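Local coordinates for protein CymD (Pseudomonas putida, PDB 6Z34) that probably serves as an outer-membrane channel of the FadL family that takes up monoaromatic hydrocarbons by lateral diffusion, at residues A100-T108 with L128-V136. Sequence-based numbering, arbitrary orientation.
Sequences AFASDGVGT and LENYSRLIV
Asp104 and Arg133 meet on the diagonal across two neighbouring antiparallel strands of the FadL-type barrel and make a side-on, two-pronged salt bridge. Arg133 NE gives its hydrogen to Asp104 OD1 (2.8 Å) while Arg133 NH2 reaches Asp104 OD2 (2.7 Å), each oxygen using its syn lone pair. The carboxylate and guanidinium planes are only 22° apart, so the two bonds run nearly within one common plane. Arg133 reaches this position as a fully stretched chain, with CG anti to the backbone N (chi1 -180°); on the way its CG passes 3.4 Å from Gly105 O. Ile135 packs against the pair: its CD1 sits 3.5 Å above the guanidinium plane, over the centre, and its CG1 touches Asp104 OD1, so an apolar methyl covers one face of the guanidinium. An alanine in place of Arg133 removes both nitrogens, and the Asp104 carboxylate would probably be left without its countercharge and freer to turn beside Ile135.

Next along the same face, Val106 lays CG2 over Ser132 O and against Tyr131 CB (4.2 Å), near the plane of the tyrosine ring; Tyr131 OH itself bonds to Asp206. Tyr80 of strand 80-91 packs on both Asp104 and Val106. The opposite face carries Ser103, whose OG lies 3.7 Å from Val136 CB.

Beneath these side chains the backbones pair at Ser103 with Val136 and at Gly107 with Ser132. Gly107 O takes Ser132 N and Thr108 OG1 from opposite faces of its carbonyl plane. Backbone bonds thus knit the barrel wall, while the paired charges, matched in shape as well as in sign, tie strand 94-107 to strand 131-146 through their side chains and probably offset much of each other's charge.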
ATOM      1  N   ALA A 100      -2.010 -11.944  -6.101  1.00 44.96           N
ATOM      2  CA  ALA A 100      -0.800 -11.433  -5.468  1.00 48.31           C
ATOM      3  C   ALA A 100      -0.668  -9.987  -5.894  1.00 52.50           C
ATOM      4  O   ALA A 100      -0.523  -9.707  -7.091  1.00 50.99           O
ATOM      5  CB  ALA A 100       0.435 -12.233  -5.859  1.00 38.64           C
ATOM      6  N   PHE A 101      -0.740  -9.086  -4.912  1.00 40.63           N
ATOM      7  CA  PHE A 101      -0.752  -7.650  -5.128  1.00 40.06           C
ATOM      8  C   PHE A 101       0.429  -7.054  -4.374  1.00 51.35           C
ATOM      9  O   PHE A 101       0.523  -7.190  -3.149  1.00 48.13           O
ATOM     10  CB  PHE A 101      -2.069  -7.035  -4.646  1.00 39.80           C
ATOM     11  CG  PHE A 101      -3.262  -7.485  -5.420  1.00 43.45           C
ATOM     12  CD1 PHE A 101      -3.879  -8.694  -5.136  1.00 42.11           C
ATOM     13  CD2 PHE A 101      -3.771  -6.705  -6.446  1.00 56.24           C
ATOM     14  CE1 PHE A 101      -4.989  -9.112  -5.869  1.00 44.53           C
ATOM     15  CE2 PHE A 101      -4.890  -7.126  -7.178  1.00 53.09           C
ATOM     16  CZ  PHE A 101      -5.481  -8.331  -6.889  1.00 43.58           C
ATOM     17  N   ALA A 102       1.316  -6.397  -5.101  1.00 45.73           N
ATOM     18  CA  ALA A 102       2.555  -5.882  -4.559  1.00 54.90           C
ATOM     19  C   ALA A 102       2.508  -4.367  -4.551  1.00 56.12           C
ATOM     20  O   ALA A 102       1.887  -3.744  -5.419  1.00 56.76           O
ATOM     21  CB  ALA A 102       3.758  -6.370  -5.377  1.00 57.55           C
ATOM     22  N   SER A 103       3.152  -3.782  -3.548  1.00 62.69           N
ATOM     23  CA  SER A 103       3.380  -2.348  -3.509  1.00 64.46           C
ATOM     24  C   SER A 103       4.831  -2.093  -3.141  1.00 66.69           C
ATOM     25  O   SER A 103       5.419  -2.823  -2.337  1.00 69.61           O
ATOM     26  CB  SER A 103       2.427  -1.640  -2.532  1.00 70.46           C
ATOM     27  OG  SER A 103       2.792  -1.854  -1.185  1.00 86.15           O
ATOM     28  N   ASP A 104       5.393  -1.048  -3.746  1.00 72.67           N
ATOM     29  CA  ASP A 104       6.799  -0.688  -3.656  1.00 62.71           C
ATOM     30  C   ASP A 104       6.889   0.828  -3.578  1.00 70.63           C
ATOM     31  O   ASP A 104       6.151   1.532  -4.274  1.00 68.63           O
ATOM     32  CB  ASP A 104       7.569  -1.197  -4.886  1.00 67.81           C
ATOM     33  CG  ASP A 104       9.033  -1.489  -4.604  1.00 77.20           C
ATOM     34  OD1 ASP A 104       9.534  -1.125  -3.519  1.00 78.77           O
ATOM     35  OD2 ASP A 104       9.693  -2.081  -5.495  1.00 82.87           O
ATOM     36  N   GLY A 105       7.794   1.326  -2.741  1.00 73.49           N
ATOM     37  CA  GLY A 105       8.012   2.756  -2.628  1.00 64.11           C
ATOM     38  C   GLY A 105       8.938   3.047  -1.473  1.00 70.52           C
ATOM     39  O   GLY A 105       9.258   2.170  -0.663  1.00 71.00           O
ATOM     40  N   VAL A 106       9.365   4.307  -1.400  1.00 74.07           N
ATOM     41  CA  VAL A 106      10.379   4.734  -0.442  1.00 87.92           C
ATOM     42  C   VAL A 106       9.919   5.999   0.272  1.00 85.95           C
ATOM     43  O   VAL A 106       9.294   6.876  -0.334  1.00 87.15           O
ATOM     44  CB  VAL A 106      11.744   4.965  -1.127  1.00 84.92           C
ATOM     45  CG1 VAL A 106      11.661   6.110  -2.117  1.00 88.40           C
ATOM     46  CG2 VAL A 106      12.804   5.246  -0.094  1.00 82.57           C
ATOM     47  N   GLY A 107      10.231   6.092   1.565  1.00 84.90           N
ATOM     48  CA  GLY A 107       9.948   7.269   2.354  1.00 89.73           C
ATOM     49  C   GLY A 107      11.223   7.984   2.788  1.00 94.62           C
ATOM     50  O   GLY A 107      12.339   7.494   2.625  1.00 90.21           O
ATOM     51  N   THR A 108      11.025   9.174   3.353  1.00100.63           N
ATOM     52  CA  THR A 108      12.115   9.980   3.898  1.00 99.93           C
ATOM     53  C   THR A 108      11.588  10.916   4.972  1.00104.65           C
ATOM     54  O   THR A 108      11.578  10.570   6.149  1.00109.56           O
ATOM     55  CB  THR A 108      12.821  10.809   2.815  1.00100.43           C
ATOM     56  OG1 THR A 108      13.453   9.931   1.879  1.00103.90           O
ATOM     57  CG2 THR A 108      13.875  11.718   3.437  1.00100.03           C
ATOM     58  N   LEU A 128      24.683   8.342   2.927  1.00 99.76           N
ATOM     59  CA  LEU A 128      24.170   8.203   4.288  1.00 99.08           C
ATOM     60  C   LEU A 128      22.856   8.962   4.499  1.00103.27           C
ATOM     61  O   LEU A 128      22.741   9.785   5.413  1.00 95.79           O
ATOM     62  CB  LEU A 128      25.211   8.685   5.302  1.00 85.79           C
ATOM     63  CG  LEU A 128      26.537   7.923   5.284  1.00 87.73           C
ATOM     64  CD1 LEU A 128      27.410   8.314   6.466  1.00 82.47           C
ATOM     65  CD2 LEU A 128      26.292   6.421   5.250  1.00 86.72           C
ATOM     66  N   GLU A 129      21.867   8.675   3.653  1.00103.61           N
ATOM     67  CA  GLU A 129      20.553   9.289   3.755  1.00107.72           C
ATOM     68  C   GLU A 129      19.677   8.545   4.761  1.00100.47           C
ATOM     69  O   GLU A 129      19.895   7.369   5.070  1.00101.80           O
ATOM     70  CB  GLU A 129      19.858   9.291   2.394  1.00117.78           C
ATOM     71  CG  GLU A 129      20.007  10.562   1.593  1.00127.55           C
ATOM     72  CD  GLU A 129      18.814  10.805   0.692  1.00137.27           C
ATOM     73  OE1 GLU A 129      18.126   9.821   0.331  1.00142.07           O
ATOM     74  OE2 GLU A 129      18.567  11.978   0.342  1.00139.33           O
ATOM     75  N   ASN A 130      18.657   9.239   5.256  1.00 92.42           N
ATOM     76  CA  ASN A 130      17.596   8.594   6.018  1.00 84.14           C
ATOM     77  C   ASN A 130      16.491   8.182   5.059  1.00 83.41           C
ATOM     78  O   ASN A 130      15.907   9.031   4.375  1.00 94.98           O
ATOM     79  CB  ASN A 130      17.052   9.513   7.103  1.00 75.44           C
ATOM     80  CG  ASN A 130      17.969   9.582   8.298  1.00 84.18           C
ATOM     81  OD1 ASN A 130      17.716   8.966   9.331  1.00 84.99           O
ATOM     82  ND2 ASN A 130      19.065  10.307   8.148  1.00 86.27           N
ATOM     83  N   TYR A 131      16.202   6.886   5.005  1.00 69.09           N
ATOM     84  CA  TYR A 131      15.214   6.405   4.061  1.00 66.34           C
ATOM     85  C   TYR A 131      14.613   5.108   4.561  1.00 59.18           C
ATOM     86  O   TYR A 131      15.176   4.408   5.404  1.00 65.16           O
ATOM     87  CB  TYR A 131      15.811   6.187   2.672  1.00 73.72           C
ATOM     88  CG  TYR A 131      16.726   4.987   2.619  1.00 80.43           C
ATOM     89  CD1 TYR A 131      18.034   5.059   3.100  1.00 80.85           C
ATOM     90  CD2 TYR A 131      16.285   3.778   2.105  1.00 72.56           C
ATOM     91  CE1 TYR A 131      18.870   3.962   3.055  1.00 71.48           C
ATOM     92  CE2 TYR A 131      17.113   2.679   2.059  1.00 69.36           C
ATOM     93  CZ  TYR A 131      18.399   2.773   2.535  1.00 76.11           C
ATOM     94  OH  TYR A 131      19.213   1.668   2.483  1.00 83.72           O
ATOM     95  N   SER A 132      13.451   4.797   4.012  1.00 59.48           N
ATOM     96  CA  SER A 132      12.808   3.523   4.280  1.00 64.72           C
ATOM     97  C   SER A 132      12.088   3.107   3.013  1.00 70.83           C
ATOM     98  O   SER A 132      11.240   3.852   2.516  1.00 82.62           O
ATOM     99  CB  SER A 132      11.839   3.639   5.444  1.00 76.08           C
ATOM    100  OG  SER A 132      11.362   2.364   5.812  1.00 82.71           O
ATOM    101  N   ARG A 133      12.448   1.949   2.477  1.00 70.38           N
ATOM    102  CA  ARG A 133      11.715   1.336   1.381  1.00 66.64           C
ATOM    103  C   ARG A 133      10.850   0.222   1.943  1.00 64.80           C
ATOM    104  O   ARG A 133      11.350  -0.665   2.644  1.00 59.99           O
ATOM    105  CB  ARG A 133      12.660   0.783   0.310  1.00 64.37           C
ATOM    106  CG  ARG A 133      11.940   0.123  -0.880  1.00 65.69           C
ATOM    107  CD  ARG A 133      12.883  -0.779  -1.682  1.00 68.79           C
ATOM    108  NE  ARG A 133      12.218  -1.422  -2.820  1.00 76.57           N
ATOM    109  CZ  ARG A 133      12.725  -2.442  -3.516  1.00 78.46           C
ATOM    110  NH1 ARG A 133      13.907  -2.956  -3.192  1.00 78.31           N
ATOM    111  NH2 ARG A 133      12.045  -2.960  -4.532  1.00 78.23           N
ATOM    112  N   LEU A 134       9.561   0.265   1.619  1.00 58.03           N
ATOM    113  CA  LEU A 134       8.578  -0.675   2.128  1.00 50.18           C
ATOM    114  C   LEU A 134       8.039  -1.484   0.956  1.00 54.76           C
ATOM    115  O   LEU A 134       7.515  -0.924  -0.014  1.00 57.85           O
ATOM    116  CB  LEU A 134       7.448   0.065   2.847  1.00 47.45           C
ATOM    117  CG  LEU A 134       6.171  -0.690   3.205  1.00 50.57           C
ATOM    118  CD1 LEU A 134       6.489  -1.791   4.200  1.00 48.31           C
ATOM    119  CD2 LEU A 134       5.136   0.276   3.765  1.00 47.91           C
ATOM    120  N   ILE A 135       8.183  -2.792   1.040  1.00 55.32           N
ATOM    121  CA  ILE A 135       7.595  -3.718   0.091  1.00 61.72           C
ATOM    122  C   ILE A 135       6.504  -4.473   0.826  1.00 53.71           C
ATOM    123  O   ILE A 135       6.772  -5.078   1.872  1.00 56.48           O
ATOM    124  CB  ILE A 135       8.650  -4.691  -0.469  1.00 61.06           C
ATOM    125  CG1 ILE A 135       9.748  -3.923  -1.203  1.00 52.21           C
ATOM    126  CG2 ILE A 135       7.993  -5.732  -1.378  1.00 52.41           C
ATOM    127  CD1 ILE A 135      10.994  -4.735  -1.437  1.00 46.74           C
ATOM    128  N   VAL A 136       5.281  -4.442   0.286  1.00 53.13           N
ATOM    129  CA  VAL A 136       4.176  -5.231   0.823  1.00 36.97           C
ATOM    130  C   VAL A 136       3.583  -6.068  -0.305  1.00 50.84           C
ATOM    131  O   VAL A 136       3.119  -5.528  -1.319  1.00 53.02           O
ATOM    132  CB  VAL A 136       3.096  -4.357   1.481  1.00 50.97           C
ATOM    133  CG1 VAL A 136       1.933  -5.229   2.012  1.00 40.13           C
ATOM    134  CG2 VAL A 136       3.710  -3.498   2.604  1.00 47.70           C
TER